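Local coordinates for protein pullulanase (Klebsiella oxytoca, PDB 2YOC) that hydrolyses alpha-1,6-glucosidic linkages in pullulan and related branched alpha-glucans, and is a bacterial enzyme exported by a type 2 secretion system, at residues D982-G987 / Q1062-P1067; S992-L997 / V1053-Q1058. All blocks are in the same frame, centred on the assembly; numbering follows the deposited sequence.

Contact 1 of 2, residues D982-G987 / Q1062-P1067. With CA (calcium ion), chain M.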
ATOM      1  N   ASP B 982     -18.793 -20.605 -17.648  1.00 46.03           N
ATOM      2  CA  ASP B 982     -19.907 -21.532 -17.564  1.00 44.38           C
ATOM      3  C   ASP B 982     -19.334 -22.933 -17.628  1.00 50.28           C
ATOM      4  O   ASP B 982     -20.076 -23.926 -17.663  1.00 51.90           O
ATOM      5  CB  ASP B 982     -20.992 -21.281 -18.606  1.00 46.17           C
ATOM      6  CG  ASP B 982     -22.365 -21.822 -18.177  1.00 61.52           C
ATOM      7  OD1 ASP B 982     -22.703 -21.729 -16.960  1.00 61.59           O
ATOM      8  OD2 ASP B 982     -23.097 -22.342 -19.047  1.00 69.49           O
ATOM      9  N   GLY B 983     -17.996 -23.000 -17.588  1.00 46.42           N
ATOM     10  CA  GLY B 983     -17.219 -24.234 -17.589  1.00 46.39           C
ATOM     11  C   GLY B 983     -17.359 -25.053 -16.317  1.00 49.87           C
ATOM     12  O   GLY B 983     -17.777 -24.559 -15.274  1.00 49.41           O
HETATM   13  N   MSE B 984     -16.997 -26.317 -16.405  1.00 46.80           N
HETATM   14  CA  MSE B 984     -17.032 -27.324 -15.347  1.00 46.50           C
HETATM   15  C   MSE B 984     -16.426 -26.877 -13.985  1.00 54.76           C
HETATM   16  O   MSE B 984     -16.878 -27.336 -12.928  1.00 56.31           O
HETATM   17  CB  MSE B 984     -16.458 -28.666 -15.884  1.00 47.77           C
HETATM   18  CG  MSE B 984     -15.091 -29.086 -15.388  1.00 54.35           C
HETATM   19 SE   MSE B 984     -14.413 -30.648 -16.313  1.00 62.98          SE
HETATM   20  CE  MSE B 984     -12.862 -29.791 -17.102  1.00 61.79           C
ATOM     21  N   LYS B 985     -15.410 -25.996 -14.013  1.00 49.69           N
ATOM     22  CA  LYS B 985     -14.769 -25.604 -12.790  1.00 48.58           C
ATOM     23  C   LYS B 985     -15.589 -24.596 -12.026  1.00 55.62           C
ATOM     24  O   LYS B 985     -15.386 -24.467 -10.817  1.00 58.75           O
ATOM     25  CB  LYS B 985     -13.328 -25.147 -13.046  1.00 50.22           C
ATOM     26  CG  LYS B 985     -12.334 -26.277 -12.948  1.00 48.46           C
ATOM     27  CD  LYS B 985     -11.079 -25.934 -13.698  1.00 58.73           C
ATOM     28  CE  LYS B 985      -9.915 -25.745 -12.764  1.00 69.22           C
ATOM     29  NZ  LYS B 985      -8.897 -26.833 -12.914  1.00 74.63           N
ATOM     30  N   ALA B 986     -16.533 -23.894 -12.712  1.00 49.09           N
ATOM     31  CA  ALA B 986     -17.427 -22.897 -12.113  1.00 45.95           C
ATOM     32  C   ALA B 986     -18.539 -23.561 -11.297  1.00 53.24           C
ATOM     33  O   ALA B 986     -18.910 -23.077 -10.227  1.00 55.73           O
ATOM     34  CB  ALA B 986     -18.039 -22.029 -13.199  1.00 45.15           C
ATOM     35  N   GLY B 987     -19.061 -24.659 -11.812  1.00 49.88           N
ATOM     36  CA  GLY B 987     -20.162 -25.380 -11.213  1.00 48.89           C
ATOM     37  C   GLY B 987     -21.092 -25.907 -12.282  1.00 57.08           C
ATOM     38  O   GLY B 987     -20.673 -26.631 -13.199  1.00 58.30           O
ATOM     39  N   GLN B1062     -20.880 -29.830 -21.078  1.00 56.03           N
ATOM     40  CA  GLN B1062     -20.182 -28.720 -20.414  1.00 53.79           C
ATOM     41  C   GLN B1062     -18.693 -29.028 -20.375  1.00 60.90           C
ATOM     42  O   GLN B1062     -18.278 -29.988 -19.722  1.00 62.65           O
ATOM     43  CB  GLN B1062     -20.686 -28.553 -18.991  1.00 53.00           C
ATOM     44  CG  GLN B1062     -20.253 -27.243 -18.328  1.00 65.41           C
ATOM     45  CD  GLN B1062     -20.372 -27.318 -16.815  1.00 86.29           C
ATOM     46  OE1 GLN B1062     -20.406 -28.403 -16.196  1.00 80.96           O
ATOM     47  NE2 GLN B1062     -20.412 -26.162 -16.178  1.00 75.36           N
ATOM     48  N   GLY B1063     -17.914 -28.248 -21.107  1.00 57.04           N
ATOM     49  CA  GLY B1063     -16.469 -28.428 -21.119  1.00 58.97           C
ATOM     50  C   GLY B1063     -15.837 -27.491 -20.136  1.00 64.10           C
ATOM     51  O   GLY B1063     -16.542 -26.932 -19.308  1.00 63.49           O
ATOM     52  N   ALA B1064     -14.517 -27.336 -20.177  1.00 63.71           N
ATOM     53  CA  ALA B1064     -13.833 -26.341 -19.339  1.00 64.44           C
ATOM     54  C   ALA B1064     -13.995 -25.066 -20.149  1.00 68.34           C
ATOM     55  O   ALA B1064     -13.944 -25.114 -21.393  1.00 72.18           O
ATOM     56  CB  ALA B1064     -12.370 -26.691 -19.203  1.00 66.87           C
ATOM     57  N   GLY B1065     -14.320 -23.977 -19.499  1.00 59.96           N
ATOM     58  CA  GLY B1065     -14.603 -22.769 -20.257  1.00 59.36           C
ATOM     59  C   GLY B1065     -13.499 -21.763 -20.143  1.00 65.30           C
ATOM     60  O   GLY B1065     -12.414 -21.948 -20.713  1.00 70.65           O
ATOM     61  N   LEU B1066     -13.780 -20.705 -19.368  1.00 55.70           N
ATOM     62  CA  LEU B1066     -12.867 -19.615 -19.084  1.00 52.82           C
ATOM     63  C   LEU B1066     -12.688 -19.544 -17.564  1.00 53.08           C
ATOM     64  O   LEU B1066     -13.195 -18.606 -16.937  1.00 51.31           O
ATOM     65  CB  LEU B1066     -13.430 -18.311 -19.653  1.00 52.12           C
ATOM     66  CG  LEU B1066     -13.815 -18.323 -21.134  1.00 57.61           C
ATOM     67  CD1 LEU B1066     -14.437 -17.015 -21.545  1.00 57.74           C
ATOM     68  CD2 LEU B1066     -12.636 -18.667 -22.028  1.00 59.38           C
ATOM     69  N   PRO B1067     -12.016 -20.562 -16.935  1.00 49.07           N
ATOM     70  CA  PRO B1067     -11.841 -20.542 -15.480  1.00 48.81           C
ATOM     71  C   PRO B1067     -11.068 -19.331 -14.956  1.00 58.00           C
ATOM     72  O   PRO B1067     -10.092 -18.881 -15.596  1.00 58.78           O
ATOM     73  CB  PRO B1067     -11.112 -21.853 -15.208  1.00 50.08           C
ATOM     74  CG  PRO B1067     -10.408 -22.129 -16.411  1.00 55.06           C
ATOM     75  CD  PRO B1067     -11.345 -21.744 -17.500  1.00 50.40           C
TER
HETATM   76 CA    CA M2077     -22.908 -24.299 -20.198  1.00 78.85          CA
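The side-chain amide of Gln1062 reaches into the bend of 982-987 and ties two of its carbonyls together through one nitrogen. Gln1062 NE2 donates to Asp982 O at 2.7 Å and to Gly987 O at 3.0 Å, both bonds nearly straight at the hydrogen. Each acceptor lies almost in the amide plane of Gln1062, which uses both N-H groups and limits rotation of the amide about its last torsion. Seen from the acceptors the geometry is less regular: the nitrogen stands above both carbonyl planes, 36° out at Asp982 and 44° out at Gly987. The reach comes from a side chain with CG anti to the backbone N (chi1 -167°) and extended beyond it.

Beside this clamp the backbones meet directly. Met984 N donates to Gly1063 O at 3.0 Å, and the same oxygen receives a CA-H...O contact from Gly983 CA at 3.3 Å. The apolar share is small: CE of Met984, a selenomethionine, rests on Ala1064 CB at 3.8 Å. Within the bend, Ala986 N bonds back to Gly983 O at 2.9 Å.

Further bonds position both segments. Asp982 binds a calcium ion through OD2 at 2.3 Å, while its OD1 accepts from Leu990 N and forms a salt bridge with Arg961; Asp981 OD1 accepts from both Gly983 N and Leu1066 N. Lys358 of the second subunit donates to Met984 O and, weakly, to Gly987 O.

Here the chain beyond the last strand of the C-terminal domain is stitched to the loop that leaves strand 975-981, and Asp982 contributes one ligand of a five-residue calcium site.

Contact 2 of 2, residues S992-L997 / V1053-Q1058. With CA (calcium ion), chain M.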
ATOM      1  N   SER B 992     -27.259 -23.272 -21.599  1.00 54.88           N
ATOM      2  CA  SER B 992     -27.198 -24.577 -22.289  1.00 55.46           C
ATOM      3  C   SER B 992     -26.524 -24.475 -23.634  1.00 61.11           C
ATOM      4  O   SER B 992     -26.124 -25.493 -24.193  1.00 62.52           O
ATOM      5  CB  SER B 992     -28.596 -25.146 -22.489  1.00 57.83           C
ATOM      6  OG  SER B 992     -29.373 -24.241 -23.263  1.00 68.02           O
ATOM      7  N   ARG B 993     -26.444 -23.264 -24.175  1.00 57.20           N
ATOM      8  CA  ARG B 993     -25.849 -23.003 -25.467  1.00 58.22           C
ATOM      9  C   ARG B 993     -24.353 -22.636 -25.334  1.00 65.02           C
ATOM     10  O   ARG B 993     -23.565 -23.036 -26.189  1.00 65.20           O
ATOM     11  CB  ARG B 993     -26.703 -21.932 -26.193  1.00 58.83           C
ATOM     12  CG  ARG B 993     -26.021 -21.128 -27.317  1.00 77.01           C
ATOM     13  CD  ARG B 993     -26.951 -20.077 -27.910  1.00 80.95           C
ATOM     14  NE  ARG B 993     -27.040 -18.895 -27.059  1.00 89.78           N
ATOM     15  CZ  ARG B 993     -26.325 -17.791 -27.241  1.00106.78           C
ATOM     16  NH1 ARG B 993     -25.475 -17.702 -28.255  1.00 97.76           N
ATOM     17  NH2 ARG B 993     -26.460 -16.762 -26.415  1.00 92.70           N
ATOM     18  N   LEU B 994     -23.966 -21.908 -24.243  1.00 63.14           N
ATOM     19  CA  LEU B 994     -22.581 -21.428 -24.013  1.00 62.66           C
ATOM     20  C   LEU B 994     -21.782 -22.162 -22.930  1.00 65.22           C
ATOM     21  O   LEU B 994     -22.361 -22.811 -22.053  1.00 63.35           O
ATOM     22  CB  LEU B 994     -22.521 -19.894 -23.770  1.00 61.15           C
ATOM     23  CG  LEU B 994     -23.272 -19.001 -24.755  1.00 64.92           C
ATOM     24  CD1 LEU B 994     -23.090 -17.553 -24.418  1.00 64.67           C
ATOM     25  CD2 LEU B 994     -22.864 -19.253 -26.194  1.00 66.62           C
ATOM     26  N   ASP B 995     -20.438 -22.048 -23.022  1.00 61.42           N
ATOM     27  CA  ASP B 995     -19.443 -22.585 -22.092  1.00 61.44           C
ATOM     28  C   ASP B 995     -18.798 -21.406 -21.369  1.00 65.64           C
ATOM     29  O   ASP B 995     -18.183 -21.589 -20.327  1.00 66.09           O
ATOM     30  CB  ASP B 995     -18.350 -23.359 -22.846  1.00 64.15           C
ATOM     31  CG  ASP B 995     -18.345 -24.878 -22.692  1.00 73.67           C
ATOM     32  OD1 ASP B 995     -19.116 -25.401 -21.838  1.00 73.89           O
ATOM     33  OD2 ASP B 995     -17.558 -25.549 -23.421  1.00 78.44           O
ATOM     34  N   GLY B 996     -18.945 -20.214 -21.941  1.00 60.99           N
ATOM     35  CA  GLY B 996     -18.369 -18.986 -21.422  1.00 59.80           C
ATOM     36  C   GLY B 996     -18.674 -17.771 -22.269  1.00 63.56           C
ATOM     37  O   GLY B 996     -19.188 -17.898 -23.384  1.00 64.08           O
ATOM     38  N   LEU B 997     -18.344 -16.576 -21.741  1.00 59.32           N
ATOM     39  CA  LEU B 997     -18.582 -15.261 -22.358  1.00 58.05           C
ATOM     40  C   LEU B 997     -17.393 -14.329 -22.274  1.00 60.36           C
ATOM     41  O   LEU B 997     -16.663 -14.329 -21.278  1.00 58.09           O
ATOM     42  CB  LEU B 997     -19.734 -14.567 -21.618  1.00 57.22           C
ATOM     43  CG  LEU B 997     -20.833 -13.935 -22.430  1.00 61.60           C
ATOM     44  CD1 LEU B 997     -20.854 -14.470 -23.873  1.00 62.45           C
ATOM     45  CD2 LEU B 997     -22.173 -14.157 -21.756  1.00 60.36           C
ATOM     46  N   VAL B1053     -19.342  -8.913 -27.904  1.00 57.32           N
ATOM     47  CA  VAL B1053     -19.696  -9.991 -26.993  1.00 56.01           C
ATOM     48  C   VAL B1053     -19.226 -11.251 -27.701  1.00 62.36           C
ATOM     49  O   VAL B1053     -19.829 -11.666 -28.696  1.00 63.44           O
ATOM     50  CB  VAL B1053     -21.200 -10.038 -26.604  1.00 58.10           C
ATOM     51  CG1 VAL B1053     -21.504 -11.267 -25.773  1.00 56.81           C
ATOM     52  CG2 VAL B1053     -21.608  -8.779 -25.850  1.00 57.59           C
ATOM     53  N   LEU B1054     -18.081 -11.786 -27.268  1.00 58.63           N
ATOM     54  CA  LEU B1054     -17.544 -12.988 -27.881  1.00 59.63           C
ATOM     55  C   LEU B1054     -18.021 -14.144 -27.030  1.00 66.88           C
ATOM     56  O   LEU B1054     -17.869 -14.115 -25.803  1.00 67.87           O
ATOM     57  CB  LEU B1054     -16.002 -12.963 -27.979  1.00 60.23           C
ATOM     58  CG  LEU B1054     -15.295 -11.906 -28.876  1.00 64.11           C
ATOM     59  CD1 LEU B1054     -16.214 -11.301 -29.915  1.00 63.22           C
ATOM     60  CD2 LEU B1054     -14.702 -10.826 -28.043  1.00 66.73           C
ATOM     61  N   GLU B1055     -18.671 -15.119 -27.663  1.00 63.18           N
ATOM     62  CA  GLU B1055     -19.215 -16.256 -26.951  1.00 63.17           C
ATOM     63  C   GLU B1055     -18.511 -17.549 -27.284  1.00 69.49           C
ATOM     64  O   GLU B1055     -18.133 -17.775 -28.437  1.00 70.34           O
ATOM     65  CB  GLU B1055     -20.741 -16.366 -27.115  1.00 63.97           C
ATOM     66  CG  GLU B1055     -21.320 -15.750 -28.376  1.00 73.55           C
ATOM     67  CD  GLU B1055     -22.827 -15.848 -28.480  1.00 95.72           C
ATOM     68  OE1 GLU B1055     -23.509 -15.518 -27.481  1.00 63.77           O
ATOM     69  OE2 GLU B1055     -23.327 -16.245 -29.561  1.00 99.79           O
ATOM     70  N   LEU B1056     -18.335 -18.392 -26.250  1.00 66.00           N
ATOM     71  CA  LEU B1056     -17.693 -19.700 -26.301  1.00 66.92           C
ATOM     72  C   LEU B1056     -18.805 -20.761 -26.423  1.00 71.61           C
ATOM     73  O   LEU B1056     -19.435 -21.109 -25.416  1.00 71.82           O
ATOM     74  CB  LEU B1056     -16.907 -19.922 -25.005  1.00 66.87           C
ATOM     75  CG  LEU B1056     -15.558 -20.598 -25.080  1.00 72.93           C
ATOM     76  CD1 LEU B1056     -15.065 -20.904 -23.688  1.00 73.70           C
ATOM     77  CD2 LEU B1056     -15.610 -21.905 -25.871  1.00 76.88           C
ATOM     78  N   PRO B1057     -19.096 -21.281 -27.634  1.00 67.61           N
ATOM     79  CA  PRO B1057     -20.211 -22.249 -27.745  1.00 66.32           C
ATOM     80  C   PRO B1057     -19.928 -23.574 -27.065  1.00 67.26           C
ATOM     81  O   PRO B1057     -18.786 -24.044 -27.059  1.00 69.24           O
ATOM     82  CB  PRO B1057     -20.436 -22.385 -29.252  1.00 68.73           C
ATOM     83  CG  PRO B1057     -19.111 -21.988 -29.871  1.00 74.17           C
ATOM     84  CD  PRO B1057     -18.463 -21.002 -28.945  1.00 69.27           C
ATOM     85  N   GLN B1058     -20.956 -24.132 -26.445  1.00 59.31           N
ATOM     86  CA  GLN B1058     -20.884 -25.394 -25.730  1.00 58.58           C
ATOM     87  C   GLN B1058     -21.031 -26.524 -26.697  1.00 62.75           C
ATOM     88  O   GLN B1058     -21.889 -26.478 -27.585  1.00 62.87           O
ATOM     89  CB  GLN B1058     -21.983 -25.475 -24.650  1.00 59.18           C
ATOM     90  CG  GLN B1058     -21.730 -26.559 -23.602  1.00 68.77           C
ATOM     91  CD  GLN B1058     -22.975 -26.924 -22.857  1.00 80.80           C
ATOM     92  OE1 GLN B1058     -23.574 -26.108 -22.153  1.00 76.53           O
ATOM     93  NE2 GLN B1058     -23.380 -28.173 -22.982  1.00 75.90           N
TER
HETATM   94 CA    CA M2077     -22.908 -24.299 -20.198  1.00 78.85          CA
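Arg993 and Glu1055 meet because the arginine sets CG anti to its backbone N (chi1 158°) and then bends at chi3 (79°), which turns its NE, while the glutamate runs extended beyond CG. The two side chains cross obliquely, with guanidinium and carboxylate planes 55° apart. Arg993 NH1 lies 2.9 Å from Glu1055 OE2 and 3.0 Å from Glu1055 OE1; each of these N-H bonds is bent and weak, as is a longer one from NH2 to OE1, and together they make a salt bridge. NH2 also bonds weakly to Ser946 O. Leu994 CD2 sits over one face of the guanidinium, 3.7 Å above its plane and displaced toward the rim, and it also touches Glu1055 CB.

The backbone pairing is antiparallel, and the chain turns a corner at Asp995. Asp995 N donates to Leu1056 O at 2.8 Å, and Leu1056 N donates to Gly996 O at 3.0 Å. Further toward the loop, Gln1058 N bonds to Arg993 O at 2.8 Å. At the other end, Leu997 CD1 packs on Val1053 CG1, and both side chains also touch Phe950.

Gln1058, with CG anti to its backbone N, directs OE1 to the calcium ion at 2.7 Å; Leu994 O binds the same ion, and Asp982, Ser989 and Asp991 complete the five ligands. Asp995 crosses the Gln1058 side chain at about a right angle.

Two neutral oxygens thus supply the metal from this strand pair, so compensation of its charge probably falls largely to Asp982, while the Arg993-Glu1055 pair probably offsets its own charges.

In the fold
Both contacts belong to the C-terminal domain and contribute ligands to the same calcium ion. Contact 2 is buried, pairs strands 994-1002 and 1050-1057 and is untouched by other chains of the assembly. Contact 1, only partly buried, joins loops beyond strand ends and meets a second subunit; its chemistry is mostly amide-to-carbonyl bonding, against strand pairing, leucine packing and a salt bridge in contact 2. Their centres are 10 Å apart. Asp995 connects them: Asp995 O lies 2.9 Å from Asp982 N and Asp995 OD1 3.2 Å from Gly1063 N, both probable hydrogen bonds.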